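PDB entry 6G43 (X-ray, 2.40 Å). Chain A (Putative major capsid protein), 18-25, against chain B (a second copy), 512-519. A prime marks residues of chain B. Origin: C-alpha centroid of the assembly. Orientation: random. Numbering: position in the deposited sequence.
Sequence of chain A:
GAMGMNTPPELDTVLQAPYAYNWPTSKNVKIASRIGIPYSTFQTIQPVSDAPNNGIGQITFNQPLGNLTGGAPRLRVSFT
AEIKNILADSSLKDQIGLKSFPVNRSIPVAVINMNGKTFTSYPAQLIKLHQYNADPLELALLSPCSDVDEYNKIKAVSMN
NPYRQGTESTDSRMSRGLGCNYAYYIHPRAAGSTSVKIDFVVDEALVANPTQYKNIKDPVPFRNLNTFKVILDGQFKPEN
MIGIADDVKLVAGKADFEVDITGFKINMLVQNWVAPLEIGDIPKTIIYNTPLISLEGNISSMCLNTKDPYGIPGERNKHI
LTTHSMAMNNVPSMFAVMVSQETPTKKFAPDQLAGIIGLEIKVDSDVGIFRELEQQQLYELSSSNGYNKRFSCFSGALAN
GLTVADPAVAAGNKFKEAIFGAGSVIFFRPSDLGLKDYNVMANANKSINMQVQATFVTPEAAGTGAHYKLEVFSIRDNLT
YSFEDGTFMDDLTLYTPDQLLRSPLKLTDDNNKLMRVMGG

Chain A (18-25) PYAYNWPT
Chain B, residues 512-519: NKLMRVMG

The guanidinium of Arg516′ is held in a slot of chain A, with Pro24 CG over one face, 3.4 Å from NH1, and Tyr19 CE2 over the opposite face, 3.2 Å from NH2. Within the plane of the group, NH1 donates a hydrogen bond to Asn22 O at 2.7 Å (N-H...O angle 162°). NH2 adds two weak bonds of 3.3 Å each, one to Asn22 O and one to Tyr19 O, so the arginine charge is met by backbone carbonyls and not by an acid. Arg516′ reaches this site with CA-to-CB pointing toward chain A and chi angles of -76°, -163°, -177° and 77°; it has the largest covered area of any residue here, 108 Å² of the 382 Å² buried in total.

The carbonyls are presented by a compact backbone. Residues 19-21 form a 3-10 segment with phi/psi near -65/-25, closed by Tyr21 N to Pro18 O at 3.2 Å and Asn22 N to Tyr19 O at 3.0 Å. From Asn22 (-74/85) the chain extends through Trp23 (-66/130) and Pro24 (-68/125). Asn22 and Pro24 direct CA-to-CB toward chain B, whereas Trp23 between them points away.

In chain B, a type I turn runs from Asn512′ to Met515′, with Lys513′ at -76/-24 and Leu514′ at -70/-21; its Met515′ N to Asn512′ O bond is weak at 3.4 Å. The chain then straightens into a strand that includes residues 516-518. The two stretches run in the same sense along the contact: the CA atoms of Asn22 and Leu514′ lie 6.9 Å apart, and those of Pro24 and Arg516′ 7.3 Å. This spacing leaves the bonding to side chains reaching across to backbone carbonyls.

The turn supplies acceptors in return. Asn22 (chi1 t, chi2 42°) donates from ND2 to Leu514′ O at 2.9 Å and 158°, while its OD1 lies 3.7 Å from Leu514′ CD2. Asn22 thus serves the contact twice, as a side-chain donor to the turn and as a backbone acceptor for Arg516′. Tyr19 (chi1 -164°, chi2 68°) leaves its backbone sideways, but its end approaches chain B, where OH donates to Lys513′ O at 3.1 Å, near the plane of the ring.

Beyond the arginine, the contact turns apolar: Pro24 CB meets CE of the selenomethionine Met518′ (chi1 m, chi2 t, chi3 t) at 3.9 Å. Pro24, its ring C-gamma exo, therefore packs against both Arg516′ and Met518′.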

ATOM      1  N   PRO A  18       4.439 -25.563   3.469  1.00 34.73           N
ATOM      2  CA  PRO A  18       5.164 -24.319   3.166  1.00 33.84           C
ATOM      3  C   PRO A  18       6.218 -24.453   2.065  1.00 32.91           C
ATOM      4  O   PRO A  18       6.797 -25.528   1.882  1.00 32.24           O
ATOM      5  CB  PRO A  18       5.847 -23.966   4.495  1.00 33.99           C
ATOM      6  CG  PRO A  18       5.104 -24.708   5.537  1.00 34.11           C
ATOM      7  CD  PRO A  18       4.603 -25.955   4.882  1.00 34.39           C
ATOM      8  N   TYR A  19       6.459 -23.352   1.360  1.00 32.29           N
ATOM      9  CA  TYR A  19       7.477 -23.276   0.310  1.00 32.21           C
ATOM     10  C   TYR A  19       8.903 -23.527   0.833  1.00 31.73           C
ATOM     11  O   TYR A  19       9.772 -23.949   0.072  1.00 31.89           O
ATOM     12  CB  TYR A  19       7.397 -21.908  -0.385  1.00 32.15           C
ATOM     13  CG  TYR A  19       8.119 -21.830  -1.714  1.00 32.15           C
ATOM     14  CD1 TYR A  19       7.659 -22.543  -2.824  1.00 32.20           C
ATOM     15  CD2 TYR A  19       9.256 -21.033  -1.872  1.00 32.15           C
ATOM     16  CE1 TYR A  19       8.316 -22.471  -4.045  1.00 32.31           C
ATOM     17  CE2 TYR A  19       9.916 -20.953  -3.094  1.00 32.27           C
ATOM     18  CZ  TYR A  19       9.441 -21.675  -4.176  1.00 32.46           C
ATOM     19  OH  TYR A  19      10.083 -21.612  -5.391  1.00 32.91           O
ATOM     20  N   ALA A  20       9.131 -23.281   2.124  1.00 31.50           N
ATOM     21  CA  ALA A  20      10.400 -23.610   2.790  1.00 31.53           C
ATOM     22  C   ALA A  20      10.810 -25.085   2.666  1.00 31.37           C
ATOM     23  O   ALA A  20      12.006 -25.385   2.623  1.00 31.67           O
ATOM     24  CB  ALA A  20      10.337 -23.210   4.258  1.00 31.34           C
ATOM     25  N   TYR A  21       9.828 -25.990   2.625  1.00 30.91           N
ATOM     26  CA  TYR A  21      10.094 -27.425   2.439  1.00 30.96           C
ATOM     27  C   TYR A  21      10.432 -27.827   0.997  1.00 30.78           C
ATOM     28  O   TYR A  21      10.911 -28.938   0.776  1.00 31.10           O
ATOM     29  CB  TYR A  21       8.929 -28.286   2.962  1.00 30.77           C
ATOM     30  CG  TYR A  21       8.785 -28.350   4.477  1.00 30.57           C
ATOM     31  CD1 TYR A  21       9.899 -28.467   5.320  1.00 30.39           C
ATOM     32  CD2 TYR A  21       7.520 -28.337   5.068  1.00 30.56           C
ATOM     33  CE1 TYR A  21       9.753 -28.536   6.700  1.00 30.58           C
ATOM     34  CE2 TYR A  21       7.365 -28.408   6.448  1.00 30.63           C
ATOM     35  CZ  TYR A  21       8.484 -28.508   7.259  1.00 30.70           C
ATOM     36  OH  TYR A  21       8.336 -28.579   8.625  1.00 30.68           O
ATOM     37  N   ASN A  22      10.175 -26.948   0.027  1.00 30.80           N
ATOM     38  CA  ASN A  22      10.747 -27.099  -1.317  1.00 30.83           C
ATOM     39  C   ASN A  22      12.231 -26.731  -1.229  1.00 30.30           C
ATOM     40  O   ASN A  22      12.616 -25.588  -1.483  1.00 30.57           O
ATOM     41  CB  ASN A  22      10.021 -26.218  -2.343  1.00 31.31           C
ATOM     42  CG  ASN A  22      10.594 -26.361  -3.749  1.00 31.76           C
ATOM     43  OD1 ASN A  22      10.904 -27.466  -4.195  1.00 32.35           O
ATOM     44  ND2 ASN A  22      10.743 -25.241  -4.450  1.00 32.14           N
ATOM     45  N   TRP A  23      13.048 -27.714  -0.856  1.00 29.70           N
ATOM     46  CA  TRP A  23      14.470 -27.495  -0.555  1.00 29.14           C
ATOM     47  C   TRP A  23      15.221 -27.066  -1.817  1.00 29.02           C
ATOM     48  O   TRP A  23      15.068 -27.710  -2.855  1.00 29.11           O
ATOM     49  CB  TRP A  23      15.129 -28.769  -0.001  1.00 28.73           C
ATOM     50  CG  TRP A  23      14.416 -29.406   1.161  1.00 28.11           C
ATOM     51  CD1 TRP A  23      13.588 -30.490   1.112  1.00 27.89           C
ATOM     52  CD2 TRP A  23      14.472 -29.005   2.536  1.00 27.60           C
ATOM     53  NE1 TRP A  23      13.118 -30.785   2.368  1.00 27.70           N
ATOM     54  CE2 TRP A  23      13.646 -29.893   3.262  1.00 27.56           C
ATOM     55  CE3 TRP A  23      15.136 -27.981   3.225  1.00 27.63           C
ATOM     56  CZ2 TRP A  23      13.465 -29.788   4.646  1.00 27.39           C
ATOM     57  CZ3 TRP A  23      14.956 -27.879   4.607  1.00 27.39           C
ATOM     58  CH2 TRP A  23      14.126 -28.779   5.298  1.00 27.32           C
ATOM     59  N   PRO A  24      16.010 -25.972  -1.747  1.00 29.37           N
ATOM     60  CA  PRO A  24      16.864 -25.651  -2.897  1.00 29.38           C
ATOM     61  C   PRO A  24      17.982 -26.682  -3.089  1.00 29.71           C
ATOM     62  O   PRO A  24      18.739 -26.957  -2.156  1.00 29.38           O
ATOM     63  CB  PRO A  24      17.438 -24.268  -2.553  1.00 29.23           C
ATOM     64  CG  PRO A  24      16.555 -23.715  -1.492  1.00 29.15           C
ATOM     65  CD  PRO A  24      15.994 -24.885  -0.749  1.00 29.29           C
ATOM     66  N   THR A  25      18.047 -27.254  -4.290  1.00 30.07           N
ATOM     67  CA  THR A  25      19.025 -28.281  -4.652  1.00 30.45           C
ATOM     68  C   THR A  25      19.554 -27.998  -6.058  1.00 30.91           C
ATOM     69  O   THR A  25      19.069 -27.100  -6.748  1.00 30.64           O
ATOM     70  CB  THR A  25      18.399 -29.693  -4.634  1.00 30.33           C
ATOM     71  OG1 THR A  25      17.376 -29.784  -5.637  1.00 30.14           O
ATOM     72  CG2 THR A  25      17.801 -30.015  -3.266  1.00 30.21           C
TER
ATOM     73  N   ASN B 512       7.480 -23.450 -14.202  1.00 71.40           N
ATOM     74  CA  ASN B 512       7.596 -24.358 -13.064  1.00 69.33           C
ATOM     75  C   ASN B 512       7.830 -23.531 -11.793  1.00 66.91           C
ATOM     76  O   ASN B 512       8.840 -22.836 -11.669  1.00 66.10           O
ATOM     77  CB  ASN B 512       8.747 -25.344 -13.304  1.00 69.63           C
ATOM     78  CG  ASN B 512       8.829 -26.446 -12.251  1.00 70.29           C
ATOM     79  OD1 ASN B 512       8.019 -26.519 -11.324  1.00 70.46           O
ATOM     80  ND2 ASN B 512       9.823 -27.315 -12.398  1.00 70.59           N
ATOM     81  N   LYS B 513       6.884 -23.619 -10.861  1.00 64.55           N
ATOM     82  CA  LYS B 513       6.868 -22.779  -9.659  1.00 62.65           C
ATOM     83  C   LYS B 513       7.902 -23.223  -8.615  1.00 59.66           C
ATOM     84  O   LYS B 513       8.332 -22.420  -7.784  1.00 57.53           O
ATOM     85  CB  LYS B 513       5.467 -22.785  -9.030  1.00 63.99           C
ATOM     86  CG  LYS B 513       4.324 -22.430  -9.980  1.00 64.92           C
ATOM     87  CD  LYS B 513       3.692 -21.079  -9.686  1.00 65.63           C
ATOM     88  CE  LYS B 513       2.629 -20.748 -10.723  1.00 66.18           C
ATOM     89  NZ  LYS B 513       1.697 -19.687 -10.255  1.00 66.80           N
ATOM     90  N   LEU B 514       8.287 -24.499  -8.660  1.00 57.44           N
ATOM     91  CA  LEU B 514       9.312 -25.052  -7.772  1.00 56.66           C
ATOM     92  C   LEU B 514      10.730 -24.553  -8.073  1.00 55.44           C
ATOM     93  O   LEU B 514      11.602 -24.625  -7.204  1.00 54.90           O
ATOM     94  CB  LEU B 514       9.295 -26.584  -7.836  1.00 56.55           C
ATOM     95  CG  LEU B 514       7.995 -27.288  -7.428  1.00 57.03           C
ATOM     96  CD1 LEU B 514       8.081 -28.778  -7.724  1.00 56.82           C
ATOM     97  CD2 LEU B 514       7.675 -27.056  -5.959  1.00 56.80           C
HETATM   98  N   MSE B 515      10.960 -24.060  -9.290  1.00 55.09           N
HETATM   99  CA  MSE B 515      12.278 -23.574  -9.701  1.00 55.60           C
HETATM  100  C   MSE B 515      12.616 -22.284  -9.005  1.00 53.16           C
HETATM  101  O   MSE B 515      11.785 -21.374  -8.939  1.00 51.25           O
HETATM  102  CB  MSE B 515      12.313 -23.302 -11.205  1.00 58.37           C
HETATM  103  CG  MSE B 515      12.143 -24.555 -12.065  1.00 61.46           C
HETATM  104 SE   MSE B 515      13.682 -25.787 -11.993  1.00 66.94          SE
HETATM  105  CE  MSE B 515      15.173 -24.533 -12.305  1.00 64.87           C
ATOM    106  N   ARG B 516      13.834 -22.210  -8.471  1.00 50.31           N
ATOM    107  CA  ARG B 516      14.400 -20.972  -7.937  1.00 48.77           C
ATOM    108  C   ARG B 516      15.523 -20.506  -8.859  1.00 47.57           C
ATOM    109  O   ARG B 516      16.283 -21.323  -9.381  1.00 48.00           O
ATOM    110  CB  ARG B 516      14.952 -21.186  -6.524  1.00 48.63           C
ATOM    111  CG  ARG B 516      13.897 -21.279  -5.430  1.00 48.62           C
ATOM    112  CD  ARG B 516      14.531 -21.063  -4.061  1.00 48.26           C
ATOM    113  NE  ARG B 516      13.589 -21.196  -2.946  1.00 47.32           N
ATOM    114  CZ  ARG B 516      13.123 -22.348  -2.456  1.00 46.64           C
ATOM    115  NH1 ARG B 516      13.477 -23.520  -2.984  1.00 46.27           N
ATOM    116  NH2 ARG B 516      12.280 -22.331  -1.426  1.00 46.18           N
ATOM    117  N   VAL B 517      15.610 -19.195  -9.064  1.00 46.12           N
ATOM    118  CA  VAL B 517      16.688 -18.588  -9.838  1.00 44.94           C
ATOM    119  C   VAL B 517      17.378 -17.574  -8.934  1.00 44.09           C
ATOM    120  O   VAL B 517      16.850 -16.487  -8.690  1.00 44.70           O
ATOM    121  CB  VAL B 517      16.157 -17.925 -11.124  1.00 44.60           C
ATOM    122  CG1 VAL B 517      17.279 -17.227 -11.880  1.00 44.60           C
ATOM    123  CG2 VAL B 517      15.499 -18.972 -12.008  1.00 44.47           C
HETATM  124  N   MSE B 518      18.555 -17.950  -8.437  1.00 42.74           N
HETATM  125  CA  MSE B 518      19.272 -17.172  -7.431  1.00 41.60           C
HETATM  126  C   MSE B 518      20.293 -16.271  -8.056  1.00 41.45           C
HETATM  127  O   MSE B 518      20.977 -16.655  -9.006  1.00 40.75           O
HETATM  128  CB  MSE B 518      19.988 -18.132  -6.490  1.00 40.45           C
HETATM  129  CG  MSE B 518      18.985 -18.977  -5.716  1.00 39.61           C
HETATM  130 SE   MSE B 518      19.941 -19.973  -4.318  1.00 38.73          SE
HETATM  131  CE  MSE B 518      18.353 -20.557  -3.308  1.00 38.63           C
ATOM    132  N   GLY B 519      20.405 -15.060  -7.516  1.00 41.88           N
ATOM    133  CA  GLY B 519      21.437 -14.118  -7.921  1.00 42.37           C
ATOM    134  C   GLY B 519      21.113 -13.357  -9.190  1.00 42.96           C
ATOM    135  O   GLY B 519      19.943 -13.186  -9.546  1.00 42.55           O
TER